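Local coordinates for cytochrome P450 from Bacillus megaterium, a protein that probably acts as a heme-dependent monooxygenase of the cytochrome P450 family and binds steroids such as testosterone, in two crystal structures: PDB 5L94 (chain A, 2.25 Å), residues E21-F26 and F391-K396; PDB 5L92 (chain B, 2.10 Å), residues E21-F26 and F391-K396. Both blocks share one frame: the second was fitted to the first on N, CA, C and O of the twelve residues, RMSD 0.75 Å. Numbering follows each deposited sequence.

Structure 1 (5L94); sequences ERFNPF and FVYGLK. With TES (testosterone), chain C.
The ring of Phe23 lies between Leu395 and Tyr393: Leu395 CD2 covers one face, 3.6 Å from the ring centroid in a CH-pi contact, and Tyr393 OH sits over the other. The Phe23 and Tyr393 rings are nearly parallel, planes at 9°, but slid apart, with Phe23 CE1 3.4 Å from Tyr393 CZ. Tyr393 OH donates a 2.5 Å hydrogen bond to Phe23 O, which lies in the plane of the Tyr393 ring, at its edge; Arg286 also bonds to the hydroxyl. Phe26 meets the hydroxyl too, its CZ 3.7 Å from Tyr393 OH. Asn24 OD1 accepts from Phe26 N at 3.0 Å, forming an Asx turn. The contact joins helix 19-22 and the turn after it to the loop between strands 377-378 and 399-401. Within this loop Phe391 and Val392 reach the testosterone. Phe391, with CG anti to its carbonyl carbon (chi1 -54°), brings CD2 to 3.2 Å from testosterone O17, while its CB approaches the steroid's C12 at 3.7 Å.

Structure 2 (5L92); sequences ERFNPF and FVYGLK. With C0R (corticosterone), chain D.
Leu395 and Tyr393 enclose the ring of Phe23: Leu395 CD2 lies over one face, 3.6 Å from the ring centroid in a CH-pi contact, and Tyr393 OH sits over the other. The Phe23 and Tyr393 rings are nearly parallel, planes at 7°, yet slid apart, and Phe23 CE1 comes within 3.4 Å of Tyr393 CZ. Tyr393 OH donates a 2.5 Å hydrogen bond to Phe23 O, which lies in the plane of the Tyr393 ring, at its edge; Arg286 also bonds to the hydroxyl. Phe26 meets the hydroxyl too, its CZ 3.8 Å from Tyr393 OH. The Asn24 amide bonds to Glu20 O through ND2 and to Arg286 through OD1. Phe391, a residue of the corticosterone pocket, has CG anti to its carbonyl carbon (chi1 -65°). Its CG lies 3.7 Å from the methyl C18 of corticosterone. The closest approach to the steroid is Phe391 CB, 3.3 Å from corticosterone O2, while Phe391 CZ at the far end of the ring stands 3.5 Å from O3.

How the two compare
Both structures keep the aromatic core: the side chains of Phe23(A), Phe26(A), Tyr393(A) and Leu395(A) hold their places in chain B within the error. The hydrogen bond from tyrosine to backbone is likewise common to both, Tyr393(A) OH to Phe23(A) O and Tyr393(B) OH to Phe23(B) O at 2.5 Å each. The main change is at the steroid. Structure 1 holds testosterone and structure 2 corticosterone; the two steroids share this site at least partly, and the chain beside them differs. The CA atoms of Phe391(A) and Phe391(B) stand 2.4 Å apart after superposition and their carbonyl O atoms 2.6 Å apart, while phi of the next residue is -77° at Val392(A) against -133° at Val392(B). The phenylalanine stays in its rotamer, but the whole side chain of Phe391(B) lies away from the place of Phe391(A), with the CZ atoms 4.8 Å apart. Phe391(B) CD1 lies 1.0 Å apart from the site of testosterone O17, so ring and steroid oxygen could not both occupy it; the ring shift is consistent with the exchange of ligand. Away from the steroid, Asn24(A) and Asn24(B) also lie differently: the bond from Phe26(A) N to Asn24(A) OD1 is present in structure 1 alone, as Phe26(B) N and Asn24(B) OD1 are 6.3 Å apart.

Structure 1 (5L94)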
loop_
_atom_site.group_PDB
_atom_site.type_symbol
_atom_site.label_atom_id
_atom_site.label_comp_id
_atom_site.label_asym_id
_atom_site.label_seq_id
_atom_site.Cartn_x
_atom_site.Cartn_y
_atom_site.Cartn_z
ATOM N N GLU A 21 11.448 -13.426 11.291
ATOM C CA GLU A 21 10.291 -14.211 10.865
ATOM C C GLU A 21 9.117 -13.318 10.454
ATOM O O GLU A 21 8.441 -13.602 9.464
ATOM C CB GLU A 21 9.880 -15.184 11.982
ATOM C CG GLU A 21 11.038 -16.031 12.548
ATOM C CD GLU A 21 10.645 -16.811 13.799
ATOM O OE1 GLU A 21 10.187 -16.174 14.779
ATOM O OE2 GLU A 21 10.782 -18.060 13.792
ATOM N N ARG A 22 8.858 -12.226 11.185
ATOM C CA ARG A 22 7.814 -11.285 10.769
ATOM C C ARG A 22 8.074 -10.661 9.403
ATOM O O ARG A 22 7.138 -10.137 8.781
ATOM C CB ARG A 22 7.686 -10.149 11.780
ATOM C CG ARG A 22 7.420 -10.606 13.165
ATOM C CD ARG A 22 7.232 -9.429 14.112
ATOM N NE ARG A 22 6.106 -8.581 13.716
ATOM C CZ ARG A 22 5.725 -7.486 14.373
ATOM N NH1 ARG A 22 6.398 -7.101 15.447
ATOM N NH2 ARG A 22 4.670 -6.776 13.959
ATOM N N PHE A 23 9.332 -10.621 8.958
ATOM C CA PHE A 23 9.601 -10.226 7.586
ATOM C C PHE A 23 9.547 -11.400 6.634
ATOM O O PHE A 23 9.599 -11.187 5.429
ATOM C CB PHE A 23 10.956 -9.546 7.480
ATOM C CG PHE A 23 11.086 -8.618 6.299
ATOM C CD1 PHE A 23 10.112 -7.660 6.028
ATOM C CD2 PHE A 23 12.188 -8.677 5.465
ATOM C CE1 PHE A 23 10.244 -6.806 4.953
ATOM C CE2 PHE A 23 12.315 -7.809 4.384
ATOM C CZ PHE A 23 11.330 -6.877 4.136
ATOM N N ASN A 24 9.403 -12.619 7.143
ATOM C CA ASN A 24 9.298 -13.820 6.317
ATOM C C ASN A 24 8.092 -14.624 6.754
ATOM O O ASN A 24 8.229 -15.710 7.316
ATOM C CB ASN A 24 10.560 -14.680 6.404
ATOM C CG ASN A 24 10.301 -16.166 6.033
ATOM O OD1 ASN A 24 9.372 -16.510 5.286
ATOM N ND2 ASN A 24 11.121 -17.038 6.570
ATOM N N PRO A 25 6.882 -14.138 6.506
ATOM C CA PRO A 25 5.718 -14.986 6.741
ATOM C C PRO A 25 5.500 -16.062 5.687
ATOM O O PRO A 25 4.484 -16.758 5.759
ATOM C CB PRO A 25 4.566 -13.977 6.733
ATOM C CG PRO A 25 5.004 -12.952 5.752
ATOM C CD PRO A 25 6.507 -12.864 5.869
ATOM N N PHE A 26 6.411 -16.246 4.727
ATOM C CA PHE A 26 6.106 -17.076 3.560
ATOM C C PHE A 26 6.141 -18.566 3.867
ATOM O O PHE A 26 5.621 -19.359 3.076
ATOM C CB PHE A 26 7.056 -16.718 2.407
ATOM C CG PHE A 26 7.127 -15.246 2.180
ATOM C CD1 PHE A 26 6.045 -14.583 1.641
ATOM C CD2 PHE A 26 8.227 -14.513 2.588
ATOM C CE1 PHE A 26 6.063 -13.242 1.489
ATOM C CE2 PHE A 26 8.239 -13.153 2.428
ATOM C CZ PHE A 26 7.160 -12.517 1.888
ATOM N N PHE A 391 -0.714 -6.273 7.709
ATOM C CA PHE A 391 -1.097 -5.996 6.326
ATOM C C PHE A 391 -0.022 -5.210 5.585
ATOM O O PHE A 391 0.435 -5.647 4.524
ATOM C CB PHE A 391 -2.433 -5.262 6.357
ATOM C CG PHE A 391 -3.433 -6.021 7.121
ATOM C CD1 PHE A 391 -4.183 -7.018 6.510
ATOM C CD2 PHE A 391 -3.545 -5.845 8.484
ATOM C CE1 PHE A 391 -5.059 -7.780 7.239
ATOM C CE2 PHE A 391 -4.419 -6.606 9.230
ATOM C CZ PHE A 391 -5.148 -7.590 8.619
ATOM N N VAL A 392 0.418 -4.089 6.164
ATOM C CA VAL A 392 1.486 -3.274 5.590
ATOM C C VAL A 392 2.837 -3.929 5.844
ATOM O O VAL A 392 3.238 -4.140 6.999
ATOM C CB VAL A 392 1.446 -1.857 6.169
ATOM C CG1 VAL A 392 2.537 -0.993 5.589
ATOM C CG2 VAL A 392 0.131 -1.251 5.837
ATOM N N TYR A 393 3.576 -4.158 4.768
ATOM C CA TYR A 393 4.757 -5.015 4.770
ATOM C C TYR A 393 5.982 -4.298 4.214
ATOM O O TYR A 393 5.997 -3.864 3.052
ATOM C CB TYR A 393 4.475 -6.240 3.951
ATOM C CG TYR A 393 5.671 -7.162 3.848
ATOM C CD1 TYR A 393 5.946 -8.069 4.838
ATOM C CD2 TYR A 393 6.515 -7.115 2.752
ATOM C CE1 TYR A 393 7.014 -8.913 4.732
ATOM C CE2 TYR A 393 7.584 -7.949 2.635
ATOM C CZ TYR A 393 7.830 -8.850 3.622
ATOM O OH TYR A 393 8.919 -9.676 3.494
ATOM N N GLY A 394 7.013 -4.165 5.033
ATOM C CA GLY A 394 8.112 -3.312 4.650
ATOM C C GLY A 394 9.048 -3.116 5.815
ATOM O O GLY A 394 8.924 -3.772 6.864
ATOM N N LEU A 395 9.993 -2.212 5.601
ATOM C CA LEU A 395 11.067 -1.946 6.556
ATOM C C LEU A 395 11.032 -0.505 7.055
ATOM O O LEU A 395 10.776 0.440 6.281
ATOM C CB LEU A 395 12.410 -2.220 5.926
ATOM C CG LEU A 395 12.601 -3.616 5.381
ATOM C CD1 LEU A 395 13.981 -3.778 4.771
ATOM C CD2 LEU A 395 12.464 -4.629 6.453
ATOM N N LYS A 396 11.338 -0.328 8.333
ATOM C CA LYS A 396 11.297 1.005 8.908
ATOM C C LYS A 396 12.492 1.827 8.494
ATOM O O LYS A 396 12.430 3.060 8.560
ATOM C CB LYS A 396 11.240 0.947 10.435
ATOM C CG LYS A 396 9.926 0.344 10.989
ATOM C CD LYS A 396 10.068 -0.110 12.445
ATOM C CE LYS A 396 9.377 0.801 13.433
ATOM N NZ LYS A 396 9.681 2.230 13.192
HETATM C C1 TES C . -3.249 -0.299 1.593
HETATM C C2 TES C . -4.055 0.054 0.355
HETATM C C3 TES C . -3.971 1.565 0.042
HETATM O O3 TES C . -3.633 1.941 -1.031
HETATM C C4 TES C . -4.308 2.533 1.205
HETATM C C5 TES C . -4.375 1.859 2.571
HETATM C C6 TES C . -4.792 2.634 3.936
HETATM C C7 TES C . -5.793 1.718 4.765
HETATM C C8 TES C . -5.076 0.401 5.046
HETATM C C9 TES C . -4.591 -0.426 3.707
HETATM C C10 TES C . -3.676 0.486 2.836
HETATM C C11 TES C . -3.977 -1.797 4.034
HETATM C C12 TES C . -4.852 -2.710 5.142
HETATM C C13 TES C . -5.128 -1.861 6.377
HETATM C C14 TES C . -5.858 -0.487 6.035
HETATM C C15 TES C . -6.321 0.134 7.441
HETATM C C16 TES C . -6.676 -1.127 8.368
HETATM C C17 TES C . -5.978 -2.496 7.646
HETATM O O17 TES C . -5.188 -3.099 8.377
HETATM C C18 TES C . -3.713 -1.549 6.963
HETATM C C19 TES C . -2.343 0.768 3.572
#

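Structure 2 (5L92)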
loop_
_atom_site.group_PDB
_atom_site.type_symbol
_atom_site.label_atom_id
_atom_site.label_comp_id
_atom_site.label_asym_id
_atom_site.label_seq_id
_atom_site.Cartn_x
_atom_site.Cartn_y
_atom_site.Cartn_z
ATOM N N GLU B 21 11.494 -13.614 11.383
ATOM C CA GLU B 21 10.346 -14.454 11.052
ATOM C C GLU B 21 9.162 -13.606 10.597
ATOM O O GLU B 21 8.523 -13.925 9.591
ATOM C CB GLU B 21 9.989 -15.356 12.240
ATOM C CG GLU B 21 10.965 -16.537 12.344
ATOM C CD GLU B 21 10.976 -17.242 13.702
ATOM O OE1 GLU B 21 10.413 -16.697 14.685
ATOM O OE2 GLU B 21 11.562 -18.353 13.773
ATOM N N ARG B 22 8.880 -12.500 11.296
ATOM C CA ARG B 22 7.848 -11.564 10.839
ATOM C C ARG B 22 8.079 -11.084 9.405
ATOM O O ARG B 22 7.130 -10.914 8.634
ATOM C CB ARG B 22 7.788 -10.347 11.768
ATOM C CG ARG B 22 7.368 -10.650 13.194
ATOM C CD ARG B 22 7.598 -9.443 14.111
ATOM N NE ARG B 22 6.358 -8.740 14.427
ATOM C CZ ARG B 22 5.922 -7.626 13.841
ATOM N NH1 ARG B 22 6.629 -7.032 12.851
ATOM N NH2 ARG B 22 4.752 -7.106 14.257
ATOM N N PHE B 23 9.317 -10.803 9.037
ATOM C CA PHE B 23 9.547 -10.344 7.679
ATOM C C PHE B 23 9.642 -11.485 6.679
ATOM O O PHE B 23 9.771 -11.230 5.482
ATOM C CB PHE B 23 10.818 -9.503 7.616
ATOM C CG PHE B 23 10.903 -8.614 6.409
ATOM C CD1 PHE B 23 9.922 -7.677 6.148
ATOM C CD2 PHE B 23 11.984 -8.687 5.564
ATOM C CE1 PHE B 23 10.007 -6.821 5.014
ATOM C CE2 PHE B 23 12.086 -7.841 4.443
ATOM C CZ PHE B 23 11.088 -6.897 4.186
ATOM N N ASN B 24 9.585 -12.729 7.128
ATOM C CA ASN B 24 9.643 -13.888 6.238
ATOM C C ASN B 24 8.552 -14.873 6.663
ATOM O O ASN B 24 8.817 -15.936 7.237
ATOM C CB ASN B 24 11.044 -14.506 6.223
ATOM C CG ASN B 24 12.103 -13.544 5.643
ATOM O OD1 ASN B 24 12.203 -13.366 4.430
ATOM N ND2 ASN B 24 12.869 -12.906 6.518
ATOM N N PRO B 25 7.298 -14.529 6.382
ATOM C CA PRO B 25 6.173 -15.420 6.678
ATOM C C PRO B 25 5.981 -16.547 5.671
ATOM O O PRO B 25 5.027 -17.325 5.809
ATOM C CB PRO B 25 4.969 -14.457 6.643
ATOM C CG PRO B 25 5.382 -13.398 5.623
ATOM C CD PRO B 25 6.868 -13.234 5.814
ATOM N N PHE B 26 6.878 -16.698 4.699
ATOM C CA PHE B 26 6.566 -17.534 3.541
ATOM C C PHE B 26 6.626 -19.034 3.829
ATOM O O PHE B 26 5.926 -19.789 3.158
ATOM C CB PHE B 26 7.484 -17.145 2.375
ATOM C CG PHE B 26 7.530 -15.630 2.155
ATOM C CD1 PHE B 26 6.444 -14.975 1.662
ATOM C CD2 PHE B 26 8.652 -14.898 2.487
ATOM C CE1 PHE B 26 6.468 -13.595 1.474
ATOM C CE2 PHE B 26 8.676 -13.537 2.301
ATOM C CZ PHE B 26 7.574 -12.890 1.819
ATOM N N PHE B 391 -1.419 -4.440 7.956
ATOM C CA PHE B 391 -1.932 -3.829 6.747
ATOM C C PHE B 391 -0.825 -3.542 5.722
ATOM O O PHE B 391 -1.111 -3.526 4.511
ATOM C CB PHE B 391 -2.674 -2.530 7.087
ATOM C CG PHE B 391 -3.910 -2.717 7.906
ATOM C CD1 PHE B 391 -5.002 -3.415 7.412
ATOM C CD2 PHE B 391 -4.004 -2.134 9.166
ATOM C CE1 PHE B 391 -6.171 -3.538 8.177
ATOM C CE2 PHE B 391 -5.160 -2.253 9.933
ATOM C CZ PHE B 391 -6.241 -2.953 9.443
ATOM N N VAL B 392 0.427 -3.341 6.163
ATOM C CA VAL B 392 1.530 -3.121 5.231
ATOM C C VAL B 392 2.733 -3.982 5.607
ATOM O O VAL B 392 2.892 -4.422 6.742
ATOM C CB VAL B 392 1.936 -1.630 5.122
ATOM C CG1 VAL B 392 0.761 -0.825 4.643
ATOM C CG2 VAL B 392 2.466 -1.095 6.445
ATOM N N TYR B 393 3.590 -4.208 4.619
ATOM C CA TYR B 393 4.704 -5.133 4.740
ATOM C C TYR B 393 5.957 -4.417 4.229
ATOM O O TYR B 393 6.051 -4.053 3.053
ATOM C CB TYR B 393 4.404 -6.416 3.965
ATOM C CG TYR B 393 5.610 -7.320 3.846
ATOM C CD1 TYR B 393 5.916 -8.231 4.842
ATOM C CD2 TYR B 393 6.451 -7.257 2.745
ATOM C CE1 TYR B 393 7.042 -9.081 4.742
ATOM C CE2 TYR B 393 7.573 -8.106 2.632
ATOM C CZ TYR B 393 7.851 -9.013 3.639
ATOM O OH TYR B 393 8.972 -9.818 3.533
ATOM N N GLY B 394 6.892 -4.136 5.117
ATOM C CA GLY B 394 8.034 -3.363 4.692
ATOM C C GLY B 394 8.973 -3.154 5.845
ATOM O O GLY B 394 8.785 -3.705 6.931
ATOM N N LEU B 395 9.992 -2.353 5.586
ATOM C CA LEU B 395 10.991 -2.020 6.585
ATOM C C LEU B 395 10.867 -0.568 7.016
ATOM O O LEU B 395 10.539 0.302 6.224
ATOM C CB LEU B 395 12.378 -2.280 6.031
ATOM C CG LEU B 395 12.564 -3.706 5.542
ATOM C CD1 LEU B 395 13.947 -3.820 4.933
ATOM C CD2 LEU B 395 12.390 -4.732 6.685
ATOM N N LYS B 396 11.194 -0.315 8.275
ATOM C CA LYS B 396 11.161 1.037 8.814
ATOM C C LYS B 396 12.394 1.848 8.440
ATOM O O LYS B 396 12.331 3.086 8.414
ATOM C CB LYS B 396 11.037 0.971 10.328
ATOM C CG LYS B 396 9.777 0.163 10.805
ATOM C CD LYS B 396 9.832 -0.204 12.274
ATOM C CE LYS B 396 10.043 1.006 13.152
ATOM N NZ LYS B 396 9.121 2.128 12.804
HETATM C C1 C0R D . -4.283 -0.287 1.322
HETATM C C2 C0R D . -3.592 -0.162 -0.048
HETATM C C3 C0R D . -3.604 1.301 -0.691
HETATM C C4 C0R D . -3.713 2.535 0.336
HETATM C C5 C0R D . -3.987 2.245 1.812
HETATM C C6 C0R D . -4.035 3.448 2.841
HETATM C C7 C0R D . -5.368 3.306 3.761
HETATM C C8 C0R D . -5.480 1.926 4.383
HETATM C C9 C0R D . -5.379 0.738 3.333
HETATM C C10 C0R D . -4.159 0.789 2.346
HETATM C C11 C0R D . -5.588 -0.655 4.110
HETATM C C12 C0R D . -6.962 -0.634 5.016
HETATM C C13 C0R D . -7.034 0.498 6.018
HETATM C C14 C0R D . -6.779 1.905 5.213
HETATM C C15 C0R D . -6.851 2.825 6.172
HETATM C C16 C0R D . -8.065 2.305 7.106
HETATM C C17 C0R D . -8.259 0.705 6.563
HETATM C C18 C0R D . -5.967 0.301 7.147
HETATM C C19 C0R D . -2.815 0.563 3.076
HETATM C C20 C0R D . -8.695 -0.235 7.722
HETATM C C21 C0R D . -9.779 -1.307 7.536
HETATM O O1 C0R D . -3.432 1.587 -1.871
HETATM O O2 C0R D . -4.544 -0.914 4.892
HETATM O O3 C0R D . -8.170 -0.117 8.823
HETATM O O4 C0R D . -9.782 -2.103 8.718
#